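Long-range contacts in 3-oxoacyl-[acyl-carrier-protein] synthase 2 (Rickettsia rickettsii, PDB 4JGA), which probably catalyses the condensation of an acyl chain with malonyl-acyl carrier protein, the elongation step of bacterial fatty acid synthesis: residues G64-S69 with M254-G259; G131-I136 with P215-G220. All coordinates share one frame; numbering follows the deposited sequence. Where two conformers were deposited one is given.

Interaction 1: G64-S69 with M254-G259; sequences GLIDNS and MGEGAG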
ATOM      1  N   GLY A  64     -14.804  -4.007 -18.499  1.00 14.68           N
ATOM      2  CA  GLY A  64     -15.347  -5.076 -17.666  1.00 14.91           C
ATOM      3  C   GLY A  64     -16.063  -4.459 -16.477  1.00 15.12           C
ATOM      4  O   GLY A  64     -15.435  -3.928 -15.565  1.00 14.86           O
ATOM      5  N   LEU A  65     -17.382  -4.531 -16.497  1.00 16.19           N
ATOM      6  CA  LEU A  65     -18.195  -3.814 -15.533  1.00 17.00           C
ATOM      7  C   LEU A  65     -19.102  -4.736 -14.739  1.00 17.45           C
ATOM      8  O   LEU A  65     -19.680  -5.709 -15.265  1.00 17.84           O
ATOM      9  CB  LEU A  65     -19.037  -2.758 -16.251  1.00 18.17           C
ATOM     10  CG  LEU A  65     -18.253  -1.636 -16.946  1.00 18.16           C
ATOM     11  CD1 LEU A  65     -19.174  -0.879 -17.904  1.00 19.28           C
ATOM     12  CD2 LEU A  65     -17.618  -0.677 -15.928  1.00 17.93           C
ATOM     13  N   ILE A  66     -19.227  -4.397 -13.464  1.00 17.82           N
ATOM     14  CA  ILE A  66     -20.085  -5.098 -12.528  1.00 18.54           C
ATOM     15  C   ILE A  66     -21.526  -4.801 -12.961  1.00 20.25           C
ATOM     16  O   ILE A  66     -21.877  -3.648 -13.206  1.00 20.53           O
ATOM     17  CB  ILE A  66     -19.878  -4.581 -11.074  1.00 18.37           C
ATOM     18  CG1 ILE A  66     -18.430  -4.774 -10.576  1.00 17.30           C
ATOM     19  CG2 ILE A  66     -20.832  -5.249 -10.116  1.00 18.97           C
ATOM     20  CD1 ILE A  66     -17.888  -6.161 -10.785  1.00 16.58           C
ATOM     21  N   ASP A  67     -22.361  -5.829 -13.006  1.00 21.41           N
ATOM     22  CA  ASP A  67     -23.778  -5.625 -13.274  1.00 23.60           C
ATOM     23  C   ASP A  67     -24.370  -4.601 -12.272  1.00 24.86           C
ATOM     24  O   ASP A  67     -24.229  -4.752 -11.059  1.00 24.74           O
ATOM     25  CB  ASP A  67     -24.513  -6.950 -13.157  1.00 24.18           C
ATOM     26  CG  ASP A  67     -26.013  -6.822 -13.439  1.00 26.04           C
ATOM     27  OD1 ASP A  67     -26.522  -5.738 -13.743  1.00 27.18           O
ATOM     28  OD2 ASP A  67     -26.705  -7.827 -13.317  1.00 27.10           O
ATOM     29  N   ASN A  68     -25.056  -3.587 -12.771  1.00 35.52           N
ATOM     30  CA  ASN A  68     -25.755  -2.673 -11.882  1.00 35.91           C
ATOM     31  C   ASN A  68     -27.231  -2.480 -12.287  1.00 37.31           C
ATOM     32  O   ASN A  68     -27.815  -1.427 -12.059  1.00 38.00           O
ATOM     33  CB  ASN A  68     -25.024  -1.341 -11.848  1.00 35.97           C
ATOM     34  CG  ASN A  68     -25.040  -0.656 -13.193  1.00 39.04           C
ATOM     35  OD1 ASN A  68     -25.151  -1.310 -14.252  1.00 42.42           O
ATOM     36  ND2 ASN A  68     -24.983   0.671 -13.177  1.00 40.07           N
ATOM     37  N   SER A  69     -27.843  -3.503 -12.864  1.00 38.05           N
ATOM     38  CA  SER A  69     -29.264  -3.460 -13.141  1.00 39.27           C
ATOM     39  C   SER A  69     -30.079  -3.374 -11.837  1.00 38.22           C
ATOM     40  O   SER A  69     -29.622  -3.797 -10.780  1.00 36.18           O
ATOM     41  CB  SER A  69     -29.677  -4.688 -13.946  1.00 41.21           C
ATOM     42  OG  SER A  69     -29.509  -5.857 -13.187  1.00 40.47           O
ATOM     43  N   MET A 254      -9.899  -2.176 -19.402  1.00 12.63           N
ATOM     44  CA  MET A 254     -10.048  -1.948 -17.973  1.00 12.32           C
ATOM     45  C   MET A 254     -11.299  -2.653 -17.424  1.00 12.22           C
ATOM     46  O   MET A 254     -12.324  -2.740 -18.094  1.00 12.71           O
ATOM     47  CB  MET A 254     -10.181  -0.454 -17.636  1.00 12.76           C
ATOM     48  CG  MET A 254      -9.010   0.395 -18.065  1.00 12.95           C
ATOM     49  SD  MET A 254      -9.393   2.145 -17.907  1.00 13.82           S
ATOM     50  CE  MET A 254      -9.513   2.286 -16.106  1.00 13.21           C
ATOM     51  N   GLY A 255     -11.178  -3.120 -16.196  1.00 11.52           N
ATOM     52  CA  GLY A 255     -12.272  -3.716 -15.453  1.00 11.66           C
ATOM     53  C   GLY A 255     -12.282  -3.325 -13.978  1.00 11.23           C
ATOM     54  O   GLY A 255     -11.369  -2.661 -13.469  1.00 10.59           O
ATOM     55  N   GLU A 256     -13.362  -3.726 -13.307  1.00 11.47           N
ATOM     56  CA  GLU A 256     -13.593  -3.356 -11.912  1.00 11.36           C
ATOM     57  C   GLU A 256     -14.068  -4.591 -11.156  1.00 10.97           C
ATOM     58  O   GLU A 256     -14.661  -5.489 -11.735  1.00 10.82           O
ATOM     59  CB  GLU A 256     -14.626  -2.227 -11.810  1.00 12.13           C
ATOM     60  CG  GLU A 256     -15.949  -2.566 -12.477  1.00 12.96           C
ATOM     61  CD  GLU A 256     -17.072  -1.593 -12.194  1.00 13.68           C
ATOM     62  OE1 GLU A 256     -18.203  -1.929 -12.585  1.00 14.23           O
ATOM     63  OE2 GLU A 256     -16.844  -0.522 -11.573  1.00 14.20           O
ATOM     64  N   GLY A 257     -13.790  -4.599  -9.858  1.00 10.51           N
ATOM     65  CA  GLY A 257     -14.313  -5.630  -8.954  1.00 10.48           C
ATOM     66  C   GLY A 257     -13.356  -5.897  -7.820  1.00 10.01           C
ATOM     67  O   GLY A 257     -12.523  -5.052  -7.483  1.00  9.70           O
ATOM     68  N   ALA A 258     -13.494  -7.064  -7.216  1.00  9.94           N
ATOM     69  CA  ALA A 258     -12.652  -7.454  -6.119  1.00  9.58           C
ATOM     70  C   ALA A 258     -12.541  -8.966  -5.990  1.00  9.81           C
ATOM     71  O   ALA A 258     -13.437  -9.746  -6.403  1.00 10.16           O
ATOM     72  CB  ALA A 258     -13.164  -6.834  -4.815  1.00  9.64           C
ATOM     73  N   GLY A 259     -11.444  -9.369  -5.389  1.00  9.52           N
ATOM     74  CA  GLY A 259     -11.162 -10.750  -5.059  1.00  9.61           C
ATOM     75  C   GLY A 259     -10.469 -10.790  -3.708  1.00  9.34           C
ATOM     76  O   GLY A 259      -9.453 -10.160  -3.517  1.00  9.02           O
TER
HETATM   77  O   HOH W   1     -20.672  -1.104 -12.634  1.00 29.40           O
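The carboxylate of Glu256 grips the backbone of Ile66 directly and through water. OE1 of Glu256 uses its anti lone pair to accept a nearly straight bond from Ile66 N (2.8 Å, 163° at the hydrogen). A water donates to the same OE1 (2.6 Å) and to Ile66 O, so OE1 holds the Ile66 N-H directly and the carbonyl oxygen through the water. CG of Glu256 takes the crowded position between backbone N and carbonyl carbon (chi1 56°), and the chain beyond is extended; it crosses Leu65 and Ile66 obliquely. CD1 of Ile66 lies 3.4 Å from Glu256 O and also packs on CA of Gly257. At the root of Glu256, Gly64 and Gly255 form a single bridge, the segments running parallel: Gly64 N bonds to Met254 O at 2.8 Å, whereas Glu256 N to Gly64 O is weak at 3.1 Å. Farther along, OD1 of Asp67 accepts from Ser69 N (2.7 Å), an Asx turn, and from Ser69 OG. Tyr97 of helix 93-109 touches Ile66 and makes a weak hydrogen bond to Glu256 OE2. The loop is thus fastened to the entry of strand 257-265, a central strand of the mixed sheet in a thiolase-type fold.

Interaction 2: G131-I136 with P215-G220; sequences GGLKMI and PVTPVG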
ATOM      1  N   GLY A 131      -7.232   2.899  -5.960  1.00  8.56           N
ATOM      2  CA  GLY A 131      -8.055   3.270  -4.818  1.00  8.60           C
ATOM      3  C   GLY A 131      -9.246   4.164  -5.195  1.00  8.97           C
ATOM      4  O   GLY A 131      -9.988   3.868  -6.143  1.00  8.89           O
ATOM      5  N   GLY A 132      -9.415   5.266  -4.453  1.00  9.00           N
ATOM      6  CA  GLY A 132     -10.651   6.034  -4.477  1.00  9.41           C
ATOM      7  C   GLY A 132     -10.677   7.089  -5.550  1.00  9.72           C
ATOM      8  O   GLY A 132     -10.877   8.298  -5.272  1.00 10.23           O
ATOM      9  N   LEU A 133     -10.446   6.648  -6.772  1.00  9.86           N
ATOM     10  CA  LEU A 133     -10.272   7.539  -7.914  1.00 10.19           C
ATOM     11  C   LEU A 133     -11.513   8.364  -8.201  1.00 10.69           C
ATOM     12  O   LEU A 133     -11.426   9.587  -8.340  1.00 11.20           O
ATOM     13  CB  LEU A 133      -9.870   6.741  -9.141  1.00 10.45           C
ATOM     14  CG  LEU A 133      -9.659   7.583 -10.391  1.00 10.83           C
ATOM     15  CD1 LEU A 133      -8.617   8.655 -10.130  1.00 10.67           C
ATOM     16  CD2 LEU A 133      -9.297   6.713 -11.575  1.00 11.01           C
ATOM     17  N   LYS A 134     -12.674   7.716  -8.261  1.00 10.86           N
ATOM     18  CA  LYS A 134     -13.934   8.414  -8.485  1.00 11.25           C
ATOM     19  C   LYS A 134     -14.224   9.416  -7.329  1.00 11.03           C
ATOM     20  O   LYS A 134     -14.672  10.526  -7.561  1.00 11.30           O
ATOM     21  CB  LYS A 134     -15.083   7.411  -8.652  1.00 11.75           C
ATOM     22  CG  LYS A 134     -16.455   8.072  -8.695  1.00 12.60           C
ATOM     23  CD  LYS A 134     -17.512   7.129  -9.264  1.00 13.33           C
ATOM     24  CE  LYS A 134     -18.935   7.677  -9.140  1.00 14.17           C
ATOM     25  NZ  LYS A 134     -19.121   8.892  -9.983  1.00 14.65           N
ATOM     26  N   MET A 135     -13.956   9.008  -6.100  1.00 10.42           N
ATOM     27  CA  MET A 135     -14.200   9.837  -4.935  1.00 10.50           C
ATOM     28  C   MET A 135     -13.370  11.118  -5.004  1.00 10.38           C
ATOM     29  O   MET A 135     -13.917  12.213  -4.846  1.00 10.64           O
ATOM     30  CB  MET A 135     -13.901   9.055  -3.641  1.00 10.24           C
ATOM     31  CG  MET A 135     -14.224   9.795  -2.339  1.00 10.49           C
ATOM     32  SD  MET A 135     -15.888  10.466  -2.250  1.00 11.56           S
ATOM     33  CE  MET A 135     -16.878   8.962  -2.474  1.00 11.73           C
ATOM     34  N   ILE A 136     -12.090  10.984  -5.348  1.00  9.88           N
ATOM     35  CA  ILE A 136     -11.204  12.139  -5.440  0.60  9.92           C
ATOM     36  C   ILE A 136     -11.581  12.999  -6.639  1.00 10.32           C
ATOM     37  O   ILE A 136     -11.649  14.201  -6.523  1.00 10.53           O
ATOM     38  CB  ILE A 136      -9.713  11.740  -5.487  0.60  9.50           C
ATOM     39  CG1 ILE A 136      -9.326  11.020  -4.192  0.60  9.09           C
ATOM     40  CG2 ILE A 136      -8.808  12.962  -5.670  0.60  9.69           C
ATOM     41  CD1 ILE A 136      -7.925  10.429  -4.182  0.60  8.70           C
ATOM     42  N   PRO A 215     -11.795   1.554 -11.237  1.00 10.03           N
ATOM     43  CA  PRO A 215     -11.002   2.552 -11.910  1.00 10.07           C
ATOM     44  C   PRO A 215     -11.662   3.128 -13.163  1.00 10.85           C
ATOM     45  O   PRO A 215     -11.072   4.001 -13.816  1.00 10.99           O
ATOM     46  CB  PRO A 215      -9.808   1.741 -12.337  1.00  9.94           C
ATOM     47  CG  PRO A 215     -10.434   0.433 -12.776  1.00 10.23           C
ATOM     48  CD  PRO A 215     -11.594   0.228 -11.835  1.00 10.23           C
ATOM     49  N   VAL A 216     -12.850   2.641 -13.509  1.00 11.36           N
ATOM     50  CA  VAL A 216     -13.498   3.052 -14.739  1.00 12.15           C
ATOM     51  C   VAL A 216     -14.265   4.361 -14.493  1.00 12.32           C
ATOM     52  O   VAL A 216     -15.474   4.359 -14.226  1.00 12.71           O
ATOM     53  CB  VAL A 216     -14.420   1.951 -15.310  1.00 12.76           C
ATOM     54  CG1 VAL A 216     -14.955   2.350 -16.680  1.00 13.62           C
ATOM     55  CG2 VAL A 216     -13.655   0.627 -15.396  1.00 12.69           C
ATOM     56  N   THR A 217     -13.520   5.462 -14.584  1.00 12.18           N
ATOM     57  CA  THR A 217     -14.035   6.818 -14.478  1.00 12.46           C
ATOM     58  C   THR A 217     -13.499   7.618 -15.664  1.00 12.87           C
ATOM     59  O   THR A 217     -12.568   7.166 -16.378  1.00 12.72           O
ATOM     60  CB  THR A 217     -13.569   7.496 -13.155  1.00 11.89           C
ATOM     61  OG1 THR A 217     -12.243   8.037 -13.319  1.00 11.47           O
ATOM     62  CG2 THR A 217     -13.562   6.488 -12.018  1.00 11.46           C
ATOM     63  N   PRO A 218     -14.040   8.841 -15.862  1.00 13.35           N
ATOM     64  CA  PRO A 218     -13.576   9.626 -17.009  1.00 13.56           C
ATOM     65  C   PRO A 218     -12.053   9.858 -16.983  1.00 13.00           C
ATOM     66  O   PRO A 218     -11.351   9.653 -17.991  1.00 13.10           O
ATOM     67  CB  PRO A 218     -14.344  10.953 -16.841  1.00 14.05           C
ATOM     68  CG  PRO A 218     -15.611  10.579 -16.125  1.00 14.08           C
ATOM     69  CD  PRO A 218     -15.164   9.497 -15.160  1.00 13.44           C
ATOM     70  N   VAL A 219     -11.533  10.240 -15.833  1.00 12.27           N
ATOM     71  CA  VAL A 219     -10.092  10.545 -15.744  1.00 11.87           C
ATOM     72  C   VAL A 219      -9.248   9.262 -15.753  1.00 11.39           C
ATOM     73  O   VAL A 219      -8.144   9.239 -16.297  1.00 11.36           O
ATOM     74  CB  VAL A 219      -9.764  11.457 -14.553  1.00 11.50           C
ATOM     75  CG1 VAL A 219      -9.646  10.665 -13.271  1.00 10.99           C
ATOM     76  CG2 VAL A 219      -8.456  12.214 -14.793  1.00 11.57           C
ATOM     77  N   GLY A 220      -9.813   8.180 -15.233  1.00 11.02           N
ATOM     78  CA  GLY A 220      -9.170   6.863 -15.283  1.00 10.86           C
ATOM     79  C   GLY A 220      -8.992   6.329 -16.698  1.00 11.36           C
ATOM     80  O   GLY A 220      -7.889   5.927 -17.094  1.00 11.44           O
TER
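A leucine methyl nestles against the capped first turn of another helix, in a contact of van der Waals touches alone although hydroxyl and carbonyl oxygens line it. CD2 of Leu133 lies 3.7 Å from OG1 of Thr217 and 3.7 Å from CA of Gly220, with Pro215 O slightly farther off. Gly220 offers its bare CA to this methyl. The other branch diverges: CD1 of Leu133 meets CG1 of Val219 at 3.9 Å. CG of Leu133 is anti to the backbone N (chi1 -180°), and the side chain crosses those of Thr217 and Val219 obliquely. On the flank, CB of Lys134 rests on CG2 of Thr217 at 3.8 Å; its extended chain bends at the last torsion, and NZ forms a salt bridge with Asp138. Two helix starts meet here, helix 133-146 beginning after Gly132 and helix 218-226 after Thr217, both in the N-terminal half of the ketoacyl synthase fold. Thr217 is the N-cap: with OG1 between backbone N and carbonyl carbon (chi1 83°), it accepts from Gly220 N at 3.1 Å (159° at the hydrogen). The same OG1 bonds to OE1 of Glu137, whose OE2 takes Val219 N, so a carboxylate one turn beyond Leu133 ties the helices together, and the N-terminal end of helix 218-226, which it faces, probably favours its charged form. Upstream of the cap, Val216 centres an inverse gamma turn in which Thr217 N bonds to Pro215 O at 3.0 Å. The dimer partner closes over this region: Ile136 of the second subunit packs on Leu133 and on Ile136, and Phe155 of the second subunit packs on Val219.

Overall arrangement
Interactions 1 and 2 lie about 13 Å apart between centres, about 12 and 18 Å from the centre of the chain, and both segments of interaction 2 fall between 64-69 and 254-259 in the sequence. They meet at Pro215: its O is 3.3 Å from CE of Met254, its CG 3.3 Å from Gly255 O, and its CD 3.9 Å from Glu256 CB. A looser touch joins CD2 of Leu65 to CG1 of Val216. Interaction 1 is built on the start of a strand of the central sheet, whereas interaction 2 sits farther out, against the second subunit, so together they run from core to dimer interface. Neither contains a residue of the sodium or potassium sites.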